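Local coordinates for protein carbohydrate esterase family 2 (CE2) (Chaetomium olivicolor, PDB 4XVH) that probably removes acetyl groups from xylan or related plant polysaccharides, pairing an N-terminal beta-sandwich (jelly-roll) domain with an SGNH-type esterase domain, at residues L5-P10 with Y197-S202; S43-I48 with D139-Y144; Q183-Y188 with V236-D241. All coordinates share one frame; numbering follows the deposited sequence.

Contact 1 of 3, residues L5-P10 with Y197-S202; sequences LGRVNP and YPFPRS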
loop_
_atom_site.group_PDB
_atom_site.type_symbol
_atom_site.label_atom_id
_atom_site.label_comp_id
_atom_site.label_asym_id
_atom_site.label_seq_id
_atom_site.Cartn_x
_atom_site.Cartn_y
_atom_site.Cartn_z
ATOM N N LEU A 5 1.036 -12.832 -3.440
ATOM C CA LEU A 5 0.569 -11.901 -2.440
ATOM C C LEU A 5 0.171 -10.579 -3.085
ATOM O O LEU A 5 0.914 -10.047 -3.910
ATOM C CB LEU A 5 1.669 -11.673 -1.403
ATOM C CG LEU A 5 2.203 -12.974 -0.805
ATOM C CD1 LEU A 5 3.378 -12.731 0.161
ATOM C CD2 LEU A 5 1.064 -13.685 -0.094
ATOM N N GLY A 6 -0.995 -10.059 -2.713
ATOM C CA GLY A 6 -1.431 -8.781 -3.246
ATOM C C GLY A 6 -2.008 -8.929 -4.645
ATOM O O GLY A 6 -2.220 -10.051 -5.129
ATOM N N ARG A 7 -2.238 -7.797 -5.310
ATOM C CA ARG A 7 -2.874 -7.810 -6.604
ATOM C C ARG A 7 -1.803 -8.016 -7.679
ATOM O O ARG A 7 -1.039 -7.093 -7.975
ATOM C CB ARG A 7 -3.648 -6.510 -6.829
ATOM C CG ARG A 7 -4.434 -6.447 -8.146
ATOM C CD ARG A 7 -5.063 -5.073 -8.327
ATOM N NE ARG A 7 -6.166 -4.841 -7.394
ATOM C CZ ARG A 7 -7.026 -3.836 -7.534
ATOM N NH1 ARG A 7 -6.869 -2.993 -8.568
ATOM N NH2 ARG A 7 -8.047 -3.675 -6.677
ATOM N N VAL A 8 -1.721 -9.238 -8.220
ATOM C CA VAL A 8 -0.699 -9.573 -9.217
ATOM C C VAL A 8 -1.361 -10.193 -10.432
ATOM O O VAL A 8 -2.043 -11.200 -10.323
ATOM C CB VAL A 8 0.364 -10.526 -8.657
ATOM C CG1 VAL A 8 1.397 -10.945 -9.746
ATOM C CG2 VAL A 8 1.089 -9.861 -7.461
ATOM N N ASN A 9 -1.177 -9.566 -11.588
ATOM C CA ASN A 9 -1.774 -10.084 -12.817
ATOM C C ASN A 9 -1.117 -11.413 -13.177
ATOM O O ASN A 9 0.063 -11.448 -13.484
ATOM C CB ASN A 9 -1.607 -9.067 -13.943
ATOM C CG ASN A 9 -2.364 -9.440 -15.214
ATOM O OD1 ASN A 9 -2.786 -10.585 -15.417
ATOM N ND2 ASN A 9 -2.505 -8.457 -16.095
ATOM N N PRO A 10 -1.879 -12.522 -13.129
ATOM C CA PRO A 10 -1.243 -13.808 -13.444
ATOM C C PRO A 10 -0.809 -13.938 -14.906
ATOM O O PRO A 10 -0.027 -14.835 -15.196
ATOM C CB PRO A 10 -2.326 -14.835 -13.103
ATOM C CG PRO A 10 -3.628 -14.090 -13.247
ATOM C CD PRO A 10 -3.322 -12.654 -12.847
ATOM N N TYR A 197 -8.365 -5.169 -13.975
ATOM C CA TYR A 197 -8.581 -6.040 -12.802
ATOM C C TYR A 197 -9.985 -6.646 -12.823
ATOM O O TYR A 197 -10.969 -5.918 -12.786
ATOM C CB TYR A 197 -8.373 -5.275 -11.482
ATOM C CG TYR A 197 -8.409 -6.171 -10.235
ATOM C CD1 TYR A 197 -7.552 -7.283 -10.103
ATOM C CD2 TYR A 197 -9.281 -5.895 -9.194
ATOM C CE1 TYR A 197 -7.585 -8.092 -8.963
ATOM C CE2 TYR A 197 -9.319 -6.685 -8.047
ATOM C CZ TYR A 197 -8.475 -7.787 -7.943
ATOM O OH TYR A 197 -8.548 -8.568 -6.815
ATOM N N PRO A 198 -10.086 -7.987 -12.851
ATOM C CA PRO A 198 -11.426 -8.568 -12.985
ATOM C C PRO A 198 -12.179 -8.690 -11.654
ATOM O O PRO A 198 -13.290 -9.196 -11.665
ATOM C CB PRO A 198 -11.151 -9.950 -13.593
ATOM C CG PRO A 198 -9.807 -10.322 -13.156
ATOM C CD PRO A 198 -9.030 -9.015 -12.878
ATOM N N PHE A 199 -11.604 -8.229 -10.544
ATOM C CA PHE A 199 -12.261 -8.424 -9.242
ATOM C C PHE A 199 -12.676 -9.906 -9.019
ATOM O O PHE A 199 -13.870 -10.229 -8.855
ATOM C CB PHE A 199 -13.448 -7.468 -9.135
ATOM C CG PHE A 199 -13.007 -6.034 -8.949
ATOM C CD1 PHE A 199 -12.636 -5.582 -7.686
ATOM C CD2 PHE A 199 -12.891 -5.177 -10.035
ATOM C CE1 PHE A 199 -12.165 -4.277 -7.489
ATOM C CE2 PHE A 199 -12.436 -3.854 -9.859
ATOM C CZ PHE A 199 -12.065 -3.405 -8.580
ATOM N N PRO A 200 -11.684 -10.819 -9.043
ATOM C CA PRO A 200 -12.006 -12.238 -8.851
ATOM C C PRO A 200 -12.562 -12.460 -7.455
ATOM O O PRO A 200 -12.137 -11.792 -6.493
ATOM C CB PRO A 200 -10.655 -12.940 -9.007
ATOM C CG PRO A 200 -9.677 -11.875 -8.562
ATOM C CD PRO A 200 -10.232 -10.613 -9.155
ATOM N N ARG A 201 -13.482 -13.398 -7.354
ATOM C CA ARG A 201 -14.199 -13.639 -6.112
ATOM C C ARG A 201 -13.316 -14.345 -5.084
ATOM O O ARG A 201 -13.695 -14.506 -3.918
ATOM C CB ARG A 201 -15.472 -14.458 -6.428
ATOM C CG ARG A 201 -16.470 -14.570 -5.269
ATOM C CD ARG A 201 -16.719 -13.207 -4.662
ATOM N NE ARG A 201 -17.684 -13.210 -3.560
ATOM C CZ ARG A 201 -17.383 -13.570 -2.318
ATOM N NH1 ARG A 201 -16.158 -14.026 -2.030
ATOM N NH2 ARG A 201 -18.314 -13.510 -1.364
ATOM N N SER A 202 -12.137 -14.787 -5.522
ATOM C CA SER A 202 -11.135 -15.332 -4.602
ATOM C C SER A 202 -10.622 -14.252 -3.647
ATOM O O SER A 202 -10.071 -14.558 -2.560
ATOM C CB SER A 202 -9.962 -15.960 -5.380
ATOM O OG SER A 202 -9.389 -15.076 -6.350
#

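Contact 2 of 3, residues S43-I48 with D139-Y144; sequences SVDLVI and DNPKTY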
loop_
_atom_site.group_PDB
_atom_site.type_symbol
_atom_site.label_atom_id
_atom_site.label_comp_id
_atom_site.label_asym_id
_atom_site.label_seq_id
_atom_site.Cartn_x
_atom_site.Cartn_y
_atom_site.Cartn_z
ATOM N N SER A 43 12.860 -2.385 -4.524
ATOM C CA SER A 43 13.475 -3.100 -3.401
ATOM C C SER A 43 12.434 -4.025 -2.826
ATOM O O SER A 43 11.241 -3.778 -2.962
ATOM C CB SER A 43 14.029 -2.161 -2.323
ATOM O OG SER A 43 13.011 -1.448 -1.663
ATOM N N VAL A 44 12.903 -5.099 -2.219
ATOM C CA VAL A 44 12.036 -6.114 -1.680
ATOM C C VAL A 44 12.581 -6.512 -0.335
ATOM O O VAL A 44 13.798 -6.363 -0.080
ATOM C CB VAL A 44 11.973 -7.393 -2.594
ATOM C CG1 VAL A 44 11.449 -7.066 -3.995
ATOM C CG2 VAL A 44 13.366 -8.038 -2.670
ATOM N N ASP A 45 11.683 -7.012 0.509
ATOM C CA ASP A 45 12.029 -7.749 1.724
ATOM C C ASP A 45 11.992 -9.232 1.426
ATOM O O ASP A 45 10.982 -9.712 0.900
ATOM C CB ASP A 45 11.025 -7.473 2.847
ATOM C CG ASP A 45 11.273 -6.179 3.572
ATOM O OD1 ASP A 45 12.267 -5.474 3.269
ATOM O OD2 ASP A 45 10.479 -5.889 4.498
ATOM N N LEU A 46 13.025 -9.973 1.803
ATOM C CA LEU A 46 12.965 -11.435 1.707
ATOM C C LEU A 46 12.986 -11.984 3.128
ATOM O O LEU A 46 13.955 -11.728 3.874
ATOM C CB LEU A 46 14.143 -11.974 0.871
ATOM C CG LEU A 46 14.184 -13.499 0.701
ATOM C CD1 LEU A 46 13.097 -13.954 -0.273
ATOM C CD2 LEU A 46 15.569 -13.919 0.228
ATOM N N VAL A 47 11.926 -12.685 3.533
ATOM C CA VAL A 47 11.817 -13.158 4.909
ATOM C C VAL A 47 11.912 -14.686 4.915
ATOM O O VAL A 47 11.116 -15.368 4.272
ATOM C CB VAL A 47 10.505 -12.699 5.590
ATOM C CG1 VAL A 47 10.270 -13.490 6.869
ATOM C CG2 VAL A 47 10.562 -11.170 5.883
ATOM N N ILE A 48 12.920 -15.201 5.615
ATOM C CA ILE A 48 13.201 -16.626 5.639
ATOM C C ILE A 48 12.901 -17.188 7.025
ATOM O O ILE A 48 13.405 -16.649 8.031
ATOM C CB ILE A 48 14.687 -16.899 5.287
ATOM C CG1 ILE A 48 15.062 -16.184 3.993
ATOM C CG2 ILE A 48 14.963 -18.400 5.171
ATOM C CD1 ILE A 48 14.265 -16.771 2.755
ATOM N N ASP A 139 9.339 1.546 2.174
ATOM C CA ASP A 139 9.244 0.361 3.019
ATOM C C ASP A 139 7.780 0.003 3.270
ATOM O O ASP A 139 7.278 0.173 4.377
ATOM C CB ASP A 139 9.982 0.597 4.353
ATOM C CG ASP A 139 10.287 -0.692 5.112
ATOM O OD1 ASP A 139 9.629 -1.721 4.843
ATOM O OD2 ASP A 139 11.201 -0.681 5.996
ATOM N N ASN A 140 7.099 -0.482 2.229
ATOM C CA ASN A 140 5.685 -0.782 2.359
ATOM C C ASN A 140 5.407 -1.734 3.528
ATOM O O ASN A 140 4.391 -1.570 4.176
ATOM C CB ASN A 140 5.113 -1.370 1.046
ATOM C CG ASN A 140 3.589 -1.551 1.103
ATOM O OD1 ASN A 140 3.080 -2.687 1.101
ATOM N ND2 ASN A 140 2.851 -0.421 1.179
ATOM N N PRO A 141 6.290 -2.736 3.789
ATOM C CA PRO A 141 5.962 -3.663 4.896
ATOM C C PRO A 141 5.925 -2.998 6.283
ATOM O O PRO A 141 5.467 -3.646 7.258
ATOM C CB PRO A 141 7.085 -4.704 4.840
ATOM C CG PRO A 141 7.515 -4.745 3.373
ATOM C CD PRO A 141 7.363 -3.281 2.913
ATOM N N LYS A 142 6.410 -1.758 6.389
ATOM C CA LYS A 142 6.373 -1.066 7.684
ATOM C C LYS A 142 5.301 0.014 7.751
ATOM O O LYS A 142 5.265 0.793 8.708
ATOM C CB LYS A 142 7.725 -0.429 8.008
ATOM C CG LYS A 142 8.800 -1.484 8.369
ATOM C CD LYS A 142 10.013 -0.816 9.074
ATOM C CE LYS A 142 10.993 -1.869 9.591
ATOM N NZ LYS A 142 12.157 -1.223 10.332
ATOM N N THR A 143 4.439 0.085 6.737
ATOM C CA THR A 143 3.420 1.148 6.711
ATOM C C THR A 143 2.276 0.858 7.684
ATOM O O THR A 143 2.042 -0.289 8.039
ATOM C CB THR A 143 2.818 1.344 5.312
ATOM O OG1 THR A 143 2.331 0.080 4.810
ATOM C CG2 THR A 143 3.894 1.943 4.343
ATOM N N TYR A 144 1.538 1.907 8.061
ATOM C CA TYR A 144 0.398 1.797 8.977
ATOM C C TYR A 144 -0.606 0.747 8.458
ATOM O O TYR A 144 -1.143 -0.048 9.226
ATOM C CB TYR A 144 -0.300 3.175 9.147
ATOM C CG TYR A 144 -1.078 3.534 7.892
ATOM C CD1 TYR A 144 -0.421 3.974 6.726
ATOM C CD2 TYR A 144 -2.453 3.329 7.835
ATOM C CE1 TYR A 144 -1.136 4.232 5.547
ATOM C CE2 TYR A 144 -3.168 3.586 6.684
ATOM C CZ TYR A 144 -2.507 4.042 5.539
ATOM O OH TYR A 144 -3.260 4.269 4.395
HETATM O O HOH W 1 10.625 -4.024 6.170
#

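Contact 3 of 3, residues Q183-Y188 with V236-D241; sequences QLYTRY and VKFVQD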
loop_
_atom_site.group_PDB
_atom_site.type_symbol
_atom_site.label_atom_id
_atom_site.label_comp_id
_atom_site.label_asym_id
_atom_site.label_seq_id
_atom_site.Cartn_x
_atom_site.Cartn_y
_atom_site.Cartn_z
ATOM N N GLN A 183 -9.318 5.530 -10.882
ATOM C CA GLN A 183 -9.009 4.916 -12.161
ATOM C C GLN A 183 -7.932 3.841 -12.017
ATOM O O GLN A 183 -8.044 2.768 -12.604
ATOM C CB GLN A 183 -8.564 5.990 -13.182
ATOM C CG GLN A 183 -8.088 5.455 -14.528
ATOM C CD GLN A 183 -7.629 6.595 -15.471
ATOM O OE1 GLN A 183 -7.729 7.768 -15.118
ATOM N NE2 GLN A 183 -7.130 6.242 -16.663
ATOM N N LEU A 184 -6.883 4.151 -11.263
ATOM C CA LEU A 184 -5.778 3.226 -11.078
ATOM C C LEU A 184 -6.256 1.956 -10.382
ATOM O O LEU A 184 -5.782 0.863 -10.669
ATOM C CB LEU A 184 -4.655 3.898 -10.275
ATOM C CG LEU A 184 -3.996 5.019 -11.129
ATOM C CD1 LEU A 184 -2.916 5.791 -10.370
ATOM C CD2 LEU A 184 -3.469 4.495 -12.469
ATOM N N TYR A 185 -7.195 2.119 -9.454
ATOM C CA TYR A 185 -7.782 0.975 -8.751
ATOM C C TYR A 185 -8.524 -0.021 -9.670
ATOM O O TYR A 185 -8.834 -1.147 -9.234
ATOM C CB TYR A 185 -8.730 1.469 -7.660
ATOM C CG TYR A 185 -9.223 0.418 -6.676
ATOM C CD1 TYR A 185 -8.372 -0.119 -5.698
ATOM C CD2 TYR A 185 -10.540 -0.003 -6.702
ATOM C CE1 TYR A 185 -8.841 -1.060 -4.786
ATOM C CE2 TYR A 185 -11.001 -0.926 -5.810
ATOM C CZ TYR A 185 -10.168 -1.460 -4.864
ATOM O OH TYR A 185 -10.682 -2.372 -3.965
ATOM N N THR A 186 -8.786 0.353 -10.925
ATOM C CA THR A 186 -9.431 -0.598 -11.852
ATOM C C THR A 186 -8.424 -1.466 -12.604
ATOM O O THR A 186 -8.808 -2.349 -13.384
ATOM C CB THR A 186 -10.305 0.091 -12.929
ATOM O OG1 THR A 186 -9.472 0.829 -13.828
ATOM C CG2 THR A 186 -11.343 1.027 -12.303
ATOM N N ARG A 187 -7.139 -1.214 -12.384
ATOM C CA ARG A 187 -6.104 -1.878 -13.175
ATOM C C ARG A 187 -5.552 -3.088 -12.462
ATOM O O ARG A 187 -5.489 -3.074 -11.250
ATOM C CB ARG A 187 -4.951 -0.887 -13.474
ATOM C CG ARG A 187 -5.373 0.314 -14.315
ATOM C CD ARG A 187 -4.194 1.271 -14.478
ATOM N NE ARG A 187 -4.514 2.336 -15.421
ATOM C CZ ARG A 187 -3.618 3.203 -15.869
ATOM N NH1 ARG A 187 -2.352 3.120 -15.463
ATOM N NH2 ARG A 187 -3.989 4.147 -16.721
ATOM N N TYR A 188 -5.114 -4.112 -13.198
ATOM C CA TYR A 188 -4.523 -5.282 -12.553
ATOM C C TYR A 188 -3.162 -4.888 -12.002
ATOM O O TYR A 188 -3.020 -4.647 -10.807
ATOM C CB TYR A 188 -4.348 -6.478 -13.505
ATOM C CG TYR A 188 -4.646 -7.793 -12.785
ATOM C CD1 TYR A 188 -5.497 -8.751 -13.332
ATOM C CD2 TYR A 188 -4.215 -7.975 -11.463
ATOM C CE1 TYR A 188 -5.792 -9.928 -12.642
ATOM C CE2 TYR A 188 -4.515 -9.125 -10.761
ATOM C CZ TYR A 188 -5.294 -10.100 -11.357
ATOM O OH TYR A 188 -5.583 -11.222 -10.613
ATOM N N VAL A 236 -17.539 9.740 -1.446
ATOM C CA VAL A 236 -18.742 8.914 -1.404
ATOM C C VAL A 236 -18.824 8.034 -2.660
ATOM O O VAL A 236 -19.002 6.820 -2.574
ATOM C CB VAL A 236 -19.999 9.788 -1.257
ATOM C CG1 VAL A 236 -21.267 8.960 -1.469
ATOM C CG2 VAL A 236 -19.999 10.453 0.129
ATOM N N LYS A 237 -18.608 8.636 -3.822
ATOM C CA LYS A 237 -18.695 7.901 -5.076
ATOM C C LYS A 237 -17.646 6.768 -5.193
ATOM O O LYS A 237 -17.945 5.678 -5.699
ATOM C CB LYS A 237 -18.561 8.894 -6.238
ATOM C CG LYS A 237 -18.690 8.280 -7.620
ATOM C CD LYS A 237 -20.069 7.640 -7.819
ATOM C CE LYS A 237 -20.323 7.336 -9.307
ATOM N NZ LYS A 237 -19.077 6.761 -9.929
ATOM N N PHE A 238 -16.421 7.030 -4.728
ATOM C CA PHE A 238 -15.342 6.045 -4.796
ATOM C C PHE A 238 -15.718 4.808 -3.943
ATOM O O PHE A 238 -15.615 3.676 -4.393
ATOM C CB PHE A 238 -14.013 6.652 -4.320
ATOM C CG PHE A 238 -12.812 5.747 -4.517
ATOM C CD1 PHE A 238 -12.805 4.791 -5.526
ATOM C CD2 PHE A 238 -11.705 5.849 -3.691
ATOM C CE1 PHE A 238 -11.706 3.936 -5.707
ATOM C CE2 PHE A 238 -10.603 5.015 -3.864
ATOM C CZ PHE A 238 -10.618 4.040 -4.897
ATOM N N VAL A 239 -16.182 5.046 -2.728
ATOM C CA VAL A 239 -16.643 3.950 -1.905
ATOM C C VAL A 239 -17.825 3.226 -2.570
ATOM O O VAL A 239 -17.845 1.989 -2.644
ATOM C CB VAL A 239 -17.017 4.448 -0.498
ATOM C CG1 VAL A 239 -17.760 3.367 0.269
ATOM C CG2 VAL A 239 -15.714 4.879 0.266
ATOM N N GLN A 240 -18.799 3.976 -3.086
ATOM C CA GLN A 240 -19.922 3.331 -3.737
ATOM C C GLN A 240 -19.416 2.481 -4.908
ATOM O O GLN A 240 -19.885 1.357 -5.110
ATOM C CB GLN A 240 -20.942 4.371 -4.192
ATOM C CG GLN A 240 -21.718 4.970 -3.028
ATOM C CD GLN A 240 -22.552 6.175 -3.417
ATOM O OE1 GLN A 240 -22.335 6.789 -4.456
ATOM N NE2 GLN A 240 -23.520 6.513 -2.583
ATOM N N ASP A 241 -18.440 2.997 -5.661
ATOM C CA ASP A 241 -17.882 2.236 -6.784
ATOM C C ASP A 241 -17.197 0.939 -6.296
ATOM O O ASP A 241 -17.340 -0.120 -6.929
ATOM C CB ASP A 241 -16.892 3.083 -7.586
ATOM C CG ASP A 241 -17.577 4.173 -8.401
ATOM O OD1 ASP A 241 -18.809 4.110 -8.601
ATOM O OD2 ASP A 241 -16.875 5.093 -8.840
#

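Contact 1 of 3, residues L5-P10 with Y197-S202
Arg7 lays its guanidinium flat on the ring of Tyr197, a stacked cation-pi pair. It joins the loop after strand 3-5 of the beta-sandwich domain to the loop before strand 207-211 of the SGNH-type esterase domain. The two flat groups are 11° from parallel. Arg7 CZ sits 3.8 Å from the centroid of the Tyr197 ring, 24° off its normal. The aliphatic part of the chain shares the same face: Arg7 CD makes a CH-pi contact with the Tyr197 ring, 4.0 Å from its centroid. Arg7 holds CG anti to the backbone N (chi1 -177°), which carries the chain out over the tyrosine. It is straight through chi2 and bends at chi3, which turns its charged end along the ring. Beyond the stack, Arg7 NH1 donates to the carbonyl oxygens of Tyr185 and Arg187, so the cation is held by both pi contact and hydrogen bonds. A leucine here would probably leave those two carbonyls without this donor and the tyrosine face without its cation. The opposite face of the Tyr197 ring is met by the backbone N of Phe199, offset toward the rim. The Phe199 ring folds back so that Tyr197 CD2 lies over its centre. From there Phe199 CE1 reaches the guanidinium obliquely, 4.2 Å from Arg7 NH2.

Contact 2 of 3, residues S43-I48 with D139-Y144
Asp45, on strand 44-48, points its carboxylate at the ring of Pro141. Asp45 OD2 lies 3.4 Å from Pro141 CG and 3.6 Å from Pro141 CB. The two side chains come from opposite directions, and the oxygen packs against these two methylenes in van der Waals contact. The CG of Asp45 stands beside its backbone N, anti to the carbonyl carbon (chi1 -81°), and this sends OD2 across to the proline. A water links the same oxygen to the next acid. It donates to Asp45 OD2 at a short 2.5 Å and to Asp139 OD1 at 2.8 Å. The other oxygen, Asp45 OD1, forms a salt bridge with Arg82, which also makes a long, weak ion pair with Asp139. Further out, Pro141 belongs to the 3-10 segment 140-142. Its turn is held by a bond from Lys142 N to Asp139 O. Asn140 O accepts from both the backbone N and the OG1 of Thr143, the N-cap of helix 144-151. The contact sets strand 44-48 of the sandwich against the loop before this esterase-domain helix. Asp45 OD2 and Asp139 OD1 are only 4.3 Å apart, so their like charges would probably repel, a cost that the bridging water and Arg82 are likely to offset.

Contact 3 of 3, residues Q183-Y188 with V236-D241
Phe238 turns the edge of its ring toward the face of Tyr185 in an offset edge-to-face pair. The planes stand at 89° and the centroids are 5.9 Å apart. The nearest atoms are Phe238 CZ and Tyr185 CB, at 4.2 Å. Tyr185 CB lies at the rim of the Phe238 ring, close to its plane. With chi1 at -173°, Phe238 swings CG opposite its own N, and the ring extends from helix 228-243 until CZ reaches Tyr185 CB. Tyr185 has a similar first torsion, -169°, which sets its ring beside the phenylalanine. The Tyr185 hydroxyl ends in a hydrogen bond with Asp113. Arg7 adds a cation-pi contact to the Tyr185 ring. The backbone under Tyr185 is a type I turn from Leu184 to Arg187, closed by a bond from Arg187 N to Leu184 O. Within the turn, Thr186 folds its hydroxyl back, and OG1 donates to Gln183 O at 2.7 Å, in the carbonyl plane. That carbonyl also accepts from Thr186 N. On the helix, Lys237 bends at chi2 and chi4 and brings NZ 3.0 Å from both OD1 and OD2 of Asp241. Each oxygen uses its syn lone pair, an i to i+4 salt bridge over one helical turn. Tyr185 and Phe238 both touch Ile115 of strand 111-116, so their pair forms part of the helix-on-sheet core of the alpha/beta SGNH-hydrolase fold.

Contacts 1 and 2 each join the N-terminal beta-sandwich domain to the esterase domain, with centres about 20 Å apart. Together they fasten the two domains at separate points. Contact 3 lies wholly within the esterase domain, beside its parallel sheet. Along the chain, contact 2 opens and closes between the two segments of contact 1. Contacts 1 and 3 interleave: 183-188 comes just before 197-202, and 236-241 follows. Their centres are about 15 Å apart and they touch. A probable hydrogen bond from Arg7 NH1 to Tyr185 O carries the domain junction into the esterase core. Contacts 2 and 3 have centres about 25 Å apart, on opposite sides of the chain's centre.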